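Local coordinates for protein prolyl endopeptidase (Myxococcus xanthus, PDB 2BKL) that probably cleaves oligopeptides after proline, and less readily after alanine, as a serine-type endopeptidase of the S9A family, at residues Val408-Pro412 against Glu413-Val417; Gly114-Asp118 against Gly119-Leu123; Val553-Ala556 against Val557-Leu560. All coordinates share one frame; numbering follows the deposited sequence.

How the contacts relate
Along the chain the order is contact 2, contact 1, contact 3. Contact 2 lies in the N-terminal beta-propeller, where the loop after strand 107-110 enters strand 121-128. Contact 1 follows the propeller's last strand, 400-405, and leads into strand 415-423, an outermost strand of the eight-stranded sheet. Contact 3 belongs to the alpha/beta-hydrolase domain and ends strand 552-556 of that same sheet. The three are well separated: centres lie about 34 Å apart for contacts 1 and 2, about 30 Å for 1 and 3, and about 27 Å for 2 and 3. Contact 3 alone includes a residue touching the bound ligand; contact 1 marks a passage from propeller to catalytic domain.

Contact 1: residues Val408-Pro412 against Glu413-Val417; sequences VPMNP and EQYQV
M410 brings its terminal methyl against the ring of Y415, with CE 3.9 Å from CE2 of Y415 and the two side chains running obliquely. The sulfur-methyl bond is folded back (chi3 -35°), which swings CE towards the ring rather than along the extended chain. Between these residues the backbone makes two successive type I turns, which constitute a short 3-10 segment. In the first, Q414 N donates to N411 O at 3.2 Å; in the second, Y415 N donates to P412 O at 3.1 Å. Both bonds are nearly straight at the hydrogen. The N411 side chain adds an Asx turn: its OD1 accepts from E413 N at 3.1 Å, the donor lying above the amide plane and not on a lone pair. With CG anti to the backbone N (chi1 180°), the amide reaches forward to that N-H. The other end of the same amide meets Q414, but ND2 of N411 and NE2 of Q414, 3.4 Å apart, are both donors and form no bond; Q414 instead offers OE1 to R437. Y415 is fixed at its far end as well. Its OH accepts from a water that in turn takes the N-H of N411, 2.8 Å from N411 N, and the same OH is hydrogen-bonded to D473. This bridge ties the ring to the backbone at the first residue of the turns. Helix 469-473 flanks the pair, with L469 touching both M410 and Y415, while strand 429-437 runs antiparallel beside 415-423 and presents R437 to Y415.

Contact 2: residues Gly114-Asp118 against Gly119-Leu123; sequences GWSKD and GTVSL
W115 lays its six-membered ring along the start of the following strand, touching V121, S122 and L123 in turn. Its CE3 is 3.9 Å from CG1 of V121, the two side chains crossing near a right angle, while CH2 lies 4.0 Å from CB of L123. The carbonyl O of S122 sits at the ring edge, in its plane, 3.6 Å from CZ3 of W115. Having CG beside the backbone N (chi1 -67°) carries the indole towards the strand, and W159 adds an edge-to-face ring partner. The chain reverses through G119, whose positive phi puts it in the left-handed region. Two hydroxyls secure this reversal. S116 OG sits between its own backbone N and carbonyl carbon (chi1 70°), from where it accepts the N-H of T120 at 3.0 Å. The same oxygen donates to a water, 2.7 Å from OG of S116, and that water donates onward to V121 O. T120 OG1 donates to D118 OD1 at 2.7 Å, meeting the carboxylate on its syn side but 34° out of its plane. Chemically, then, S116 works as both acceptor and donor, joining the two arms directly and through water, while the short D118-T120 bond would be strengthened if, as is likely, the carboxylate is ionised; the polar bonds lie at the turn, and the indole packs farther along the arms, against V121 and L123.

Contact 3: residues Val553-Ala556 against Val557-Leu560; sequences VVCA and VPLL
The carboxyl end of strand 552-556 in the alpha/beta-hydrolase sheet is where this contact forms, as the chain leaves the sheet for a loop that helps line the ligand pocket. C555 meets P558 and L560 through SG at the exit. This atom lies 3.5 Å from CB of P558 and also borders CG of the same ring, a close apolar contact; CD1 of L560 approaches SG of C555 more loosely, at 4.2 Å. With SG anti to the backbone N (chi1 177°), the thiol extends towards the loop after the turn. The sharp change of direction is made at V557, which departs from strand geometry with a positive phi of 29°, unusual for a beta-branched residue. The bend brings carbonyl oxygens together: A556 O is 3.1 Å from V557 O, both acceptors. P558 has no N-H to give, although its N comes to 2.9 Å from A556 O. No hydrogen bond links the two halves; what joins them is chiefly the packing of C555 on P558 and L560. On the far side of the turn, CG2 of V557 is 4.2 Å from CB of A556. V557 also touches D616 and H651, members with S533 of a probable Ser-His-Asp triad, and L559 touches the bound benzyloxycarbonyl-Ala-Pro. Parallel strands 527-532 and 607-613 flank strand 552-556: A556 rests on Y530 of the first, C555 and L560 on M610 of the second, while helix 622-632 covers P558 with A624 and L560 with F627.

Contact 1: residues Val408-Pro412 against Glu413-Val417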
loop_
_atom_site.group_PDB
_atom_site.type_symbol
_atom_site.label_atom_id
_atom_site.label_comp_id
_atom_site.label_asym_id
_atom_site.label_seq_id
_atom_site.Cartn_x
_atom_site.Cartn_y
_atom_site.Cartn_z
ATOM N N VAL A 408 -13.783 2.582 20.037
ATOM C CA VAL A 408 -14.590 3.075 18.930
ATOM C C VAL A 408 -16.064 2.915 19.335
ATOM O O VAL A 408 -16.431 1.887 19.890
ATOM C CB VAL A 408 -14.286 2.245 17.648
ATOM C CG1 VAL A 408 -15.159 2.673 16.493
ATOM C CG2 VAL A 408 -12.831 2.381 17.235
ATOM N N PRO A 409 -16.906 3.923 19.100
ATOM C CA PRO A 409 -18.317 3.850 19.516
ATOM C C PRO A 409 -19.126 2.965 18.573
ATOM O O PRO A 409 -19.845 3.469 17.711
ATOM C CB PRO A 409 -18.770 5.308 19.470
ATOM C CG PRO A 409 -17.905 5.923 18.431
ATOM C CD PRO A 409 -16.575 5.232 18.528
ATOM N N MET A 410 -19.022 1.659 18.770
ATOM C CA MET A 410 -19.708 0.660 17.949
ATOM C C MET A 410 -19.907 -0.577 18.797
ATOM O O MET A 410 -19.274 -0.714 19.840
ATOM C CB MET A 410 -18.831 0.279 16.758
ATOM C CG MET A 410 -17.417 -0.105 17.213
ATOM S SD MET A 410 -16.484 -1.235 16.232
ATOM C CE MET A 410 -17.769 -2.293 15.641
ATOM N N ASN A 411 -20.782 -1.476 18.358
ATOM C CA ASN A 411 -21.015 -2.743 19.053
ATOM C C ASN A 411 -20.662 -3.896 18.136
ATOM O O ASN A 411 -21.445 -4.238 17.251
ATOM C CB ASN A 411 -22.474 -2.855 19.501
ATOM C CG ASN A 411 -22.769 -4.174 20.229
ATOM O OD1 ASN A 411 -21.894 -5.038 20.400
ATOM N ND2 ASN A 411 -24.018 -4.329 20.668
ATOM N N PRO A 412 -19.478 -4.484 18.324
ATOM C CA PRO A 412 -18.988 -5.549 17.432
ATOM C C PRO A 412 -19.903 -6.773 17.349
ATOM O O PRO A 412 -19.902 -7.446 16.307
ATOM C CB PRO A 412 -17.636 -5.938 18.042
ATOM C CG PRO A 412 -17.243 -4.783 18.902
ATOM C CD PRO A 412 -18.496 -4.167 19.387
ATOM N N GLU A 413 -20.676 -7.048 18.397
ATOM C CA GLU A 413 -21.540 -8.233 18.446
ATOM C C GLU A 413 -22.717 -8.184 17.481
ATOM O O GLU A 413 -23.391 -9.195 17.242
ATOM C CB GLU A 413 -22.070 -8.438 19.876
ATOM C CG GLU A 413 -20.970 -8.641 20.909
ATOM C CD GLU A 413 -20.030 -9.791 20.560
ATOM O OE1 GLU A 413 -20.514 -10.949 20.466
ATOM O OE2 GLU A 413 -18.807 -9.539 20.362
ATOM N N GLN A 414 -22.951 -7.026 16.892
ATOM C CA GLN A 414 -23.992 -6.897 15.882
ATOM C C GLN A 414 -23.569 -7.442 14.515
ATOM O O GLN A 414 -24.407 -7.580 13.647
ATOM C CB GLN A 414 -24.448 -5.433 15.753
ATOM C CG GLN A 414 -25.382 -5.028 16.928
ATOM C CD GLN A 414 -25.679 -3.538 17.012
ATOM O OE1 GLN A 414 -25.530 -2.801 16.032
ATOM N NE2 GLN A 414 -26.088 -3.084 18.210
ATOM N N TYR A 415 -22.285 -7.729 14.316
ATOM C CA TYR A 415 -21.754 -8.060 12.991
ATOM C C TYR A 415 -21.082 -9.414 12.984
ATOM O O TYR A 415 -20.676 -9.948 14.032
ATOM C CB TYR A 415 -20.715 -7.011 12.531
ATOM C CG TYR A 415 -21.158 -5.606 12.751
ATOM C CD1 TYR A 415 -22.116 -5.035 11.962
ATOM C CD2 TYR A 415 -20.655 -4.860 13.789
ATOM C CE1 TYR A 415 -22.562 -3.741 12.184
ATOM C CE2 TYR A 415 -21.093 -3.565 14.026
ATOM C CZ TYR A 415 -22.051 -3.023 13.239
ATOM O OH TYR A 415 -22.520 -1.741 13.481
ATOM N N GLN A 416 -20.997 -9.987 11.793
ATOM C CA GLN A 416 -20.215 -11.202 11.631
ATOM C C GLN A 416 -19.413 -11.140 10.371
ATOM O O GLN A 416 -19.704 -10.369 9.441
ATOM C CB GLN A 416 -21.068 -12.447 11.643
ATOM C CG GLN A 416 -22.011 -12.555 10.494
ATOM C CD GLN A 416 -22.905 -13.785 10.558
ATOM O OE1 GLN A 416 -24.113 -13.672 10.438
ATOM N NE2 GLN A 416 -22.305 -14.959 10.736
ATOM N N VAL A 417 -18.391 -11.973 10.354
ATOM C CA VAL A 417 -17.452 -12.083 9.250
ATOM C C VAL A 417 -17.443 -13.533 8.824
ATOM O O VAL A 417 -17.285 -14.436 9.663
ATOM C CB VAL A 417 -16.013 -11.726 9.673
ATOM C CG1 VAL A 417 -15.045 -11.840 8.495
ATOM C CG2 VAL A 417 -15.958 -10.329 10.323
HETATM O O HOH W 1 -22.355 -0.826 16.104
#

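Contact 2: residues Gly114-Asp118 against Gly119-Leu123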
loop_
_atom_site.group_PDB
_atom_site.type_symbol
_atom_site.label_atom_id
_atom_site.label_comp_id
_atom_site.label_asym_id
_atom_site.label_seq_id
_atom_site.Cartn_x
_atom_site.Cartn_y
_atom_site.Cartn_z
ATOM N N GLY A 114 1.283 21.544 13.106
ATOM C CA GLY A 114 1.877 22.875 13.186
ATOM C C GLY A 114 2.828 23.233 12.063
ATOM O O GLY A 114 3.408 24.331 12.103
ATOM N N TRP A 115 2.942 22.379 11.046
ATOM C CA TRP A 115 3.889 22.571 9.944
ATOM C C TRP A 115 3.383 23.432 8.803
ATOM O O TRP A 115 4.139 23.757 7.888
ATOM C CB TRP A 115 4.347 21.222 9.399
ATOM C CG TRP A 115 5.156 20.435 10.345
ATOM C CD1 TRP A 115 5.525 20.776 11.614
ATOM C CD2 TRP A 115 5.683 19.124 10.118
ATOM N NE1 TRP A 115 6.266 19.766 12.173
ATOM C CE2 TRP A 115 6.375 18.745 11.268
ATOM C CE3 TRP A 115 5.638 18.222 9.038
ATOM C CZ2 TRP A 115 7.023 17.521 11.374
ATOM C CZ3 TRP A 115 6.262 17.021 9.158
ATOM C CH2 TRP A 115 6.975 16.688 10.305
ATOM N N SER A 116 2.116 23.796 8.866
ATOM C CA SER A 116 1.478 24.668 7.874
ATOM C C SER A 116 0.157 25.125 8.479
ATOM O O SER A 116 -0.301 24.567 9.471
ATOM C CB SER A 116 1.242 23.922 6.548
ATOM O OG SER A 116 0.230 22.927 6.677
ATOM N N LYS A 117 -0.467 26.138 7.897
ATOM C CA LYS A 117 -1.723 26.653 8.451
ATOM C C LYS A 117 -2.936 25.814 8.039
ATOM O O LYS A 117 -3.987 25.851 8.692
ATOM C CB LYS A 117 -1.912 28.118 8.047
ATOM C CG LYS A 117 -2.965 28.887 8.874
ATOM C CD LYS A 117 -2.482 29.179 10.305
ATOM C CE LYS A 117 -3.471 28.685 11.377
ATOM N NZ LYS A 117 -4.674 29.560 11.478
ATOM N N ASP A 118 -2.775 25.018 6.987
ATOM C CA ASP A 118 -3.886 24.332 6.342
ATOM C C ASP A 118 -3.697 22.806 6.174
ATOM O O ASP A 118 -4.403 22.171 5.382
ATOM C CB ASP A 118 -4.144 24.973 4.971
ATOM C CG ASP A 118 -2.915 24.946 4.063
ATOM O OD1 ASP A 118 -1.815 24.479 4.486
ATOM O OD2 ASP A 118 -2.956 25.361 2.891
ATOM N N GLY A 119 -2.769 22.213 6.927
ATOM C CA GLY A 119 -2.596 20.770 6.914
ATOM C C GLY A 119 -1.951 20.174 5.680
ATOM O O GLY A 119 -2.140 18.983 5.413
ATOM N N THR A 120 -1.167 20.967 4.954
ATOM C CA THR A 120 -0.621 20.550 3.661
ATOM C C THR A 120 0.844 20.094 3.666
ATOM O O THR A 120 1.464 19.992 2.607
ATOM C CB THR A 120 -0.796 21.648 2.610
ATOM O OG1 THR A 120 -0.204 22.864 3.070
ATOM C CG2 THR A 120 -2.299 21.954 2.366
ATOM N N VAL A 121 1.402 19.843 4.844
ATOM C CA VAL A 121 2.713 19.209 4.965
ATOM C C VAL A 121 2.583 18.075 5.970
ATOM O O VAL A 121 2.106 18.282 7.084
ATOM C CB VAL A 121 3.819 20.194 5.405
ATOM C CG1 VAL A 121 5.215 19.501 5.363
ATOM C CG2 VAL A 121 3.799 21.426 4.521
ATOM N N SER A 122 3.000 16.890 5.563
ATOM C CA SER A 122 2.842 15.680 6.352
ATOM C C SER A 122 4.176 15.082 6.800
ATOM O O SER A 122 5.218 15.311 6.227
ATOM C CB SER A 122 2.097 14.632 5.541
ATOM O OG SER A 122 0.756 15.040 5.362
ATOM N N LEU A 123 4.088 14.262 7.833
ATOM C CA LEU A 123 5.197 13.469 8.303
ATOM C C LEU A 123 5.241 12.165 7.526
ATOM O O LEU A 123 4.224 11.465 7.409
ATOM C CB LEU A 123 5.041 13.196 9.798
ATOM C CG LEU A 123 5.985 12.183 10.434
ATOM C CD1 LEU A 123 7.442 12.672 10.361
ATOM C CD2 LEU A 123 5.575 11.924 11.856
HETATM O O HOH W 2 0.820 20.579 7.958
#

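Contact 3: residues Val553-Ala556 against Val557-Leu560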
loop_
_atom_site.group_PDB
_atom_site.type_symbol
_atom_site.label_atom_id
_atom_site.label_comp_id
_atom_site.label_asym_id
_atom_site.label_seq_id
_atom_site.Cartn_x
_atom_site.Cartn_y
_atom_site.Cartn_z
ATOM N N VAL A 553 -19.523 1.728 -9.592
ATOM C CA VAL A 553 -18.072 1.559 -9.533
ATOM C C VAL A 553 -17.496 2.792 -8.877
ATOM O O VAL A 553 -17.814 3.933 -9.280
ATOM C CB VAL A 553 -17.489 1.437 -10.934
ATOM C CG1 VAL A 553 -15.962 1.414 -10.943
ATOM C CG2 VAL A 553 -18.037 0.231 -11.679
ATOM N N VAL A 554 -16.644 2.584 -7.895
ATOM C CA VAL A 554 -15.836 3.632 -7.282
ATOM C C VAL A 554 -14.379 3.313 -7.614
ATOM O O VAL A 554 -13.872 2.256 -7.236
ATOM C CB VAL A 554 -16.043 3.740 -5.760
ATOM C CG1 VAL A 554 -15.235 4.925 -5.213
ATOM C CG2 VAL A 554 -17.524 3.902 -5.423
ATOM N N CYS A 555 -13.711 4.244 -8.308
ATOM C CA CYS A 555 -12.396 3.974 -8.920
ATOM C C CYS A 555 -11.480 5.063 -8.412
ATOM O O CYS A 555 -11.658 6.230 -8.760
ATOM C CB CYS A 555 -12.546 3.994 -10.446
ATOM S SG CYS A 555 -11.038 3.757 -11.369
ATOM N N ALA A 556 -10.515 4.724 -7.572
ATOM C CA ALA A 556 -9.623 5.688 -6.928
ATOM C C ALA A 556 -8.228 5.658 -7.510
ATOM O O ALA A 556 -7.671 4.592 -7.821
ATOM C CB ALA A 556 -9.545 5.442 -5.418
ATOM N N VAL A 557 -7.668 6.861 -7.635
ATOM C CA VAL A 557 -6.289 7.116 -8.086
ATOM C C VAL A 557 -5.777 6.034 -9.036
ATOM O O VAL A 557 -4.780 5.365 -8.750
ATOM C CB VAL A 557 -5.346 7.370 -6.906
ATOM C CG1 VAL A 557 -5.629 8.758 -6.306
ATOM C CG2 VAL A 557 -5.415 6.306 -5.874
ATOM N N PRO A 558 -6.440 5.859 -10.176
ATOM C CA PRO A 558 -6.272 4.633 -10.972
ATOM C C PRO A 558 -5.236 4.652 -12.094
ATOM O O PRO A 558 -4.908 5.719 -12.646
ATOM C CB PRO A 558 -7.629 4.480 -11.607
ATOM C CG PRO A 558 -8.029 5.963 -11.931
ATOM C CD PRO A 558 -7.559 6.676 -10.686
ATOM N N LEU A 559 -4.799 3.457 -12.494
ATOM C CA LEU A 559 -4.185 3.206 -13.797
ATOM C C LEU A 559 -5.254 2.699 -14.739
ATOM O O LEU A 559 -5.943 1.727 -14.412
ATOM C CB LEU A 559 -3.088 2.145 -13.656
ATOM C CG LEU A 559 -1.853 2.570 -12.876
ATOM C CD1 LEU A 559 -0.994 1.390 -12.474
ATOM C CD2 LEU A 559 -1.042 3.595 -13.680
ATOM N N LEU A 560 -5.407 3.327 -15.922
ATOM C CA LEU A 560 -6.467 2.951 -16.865
ATOM C C LEU A 560 -6.051 2.929 -18.333
ATOM O O LEU A 560 -6.656 2.192 -19.097
ATOM C CB LEU A 560 -7.742 3.798 -16.664
ATOM C CG LEU A 560 -8.377 3.714 -15.289
ATOM C CD1 LEU A 560 -9.320 4.851 -15.000
ATOM C CD2 LEU A 560 -9.064 2.408 -15.074
#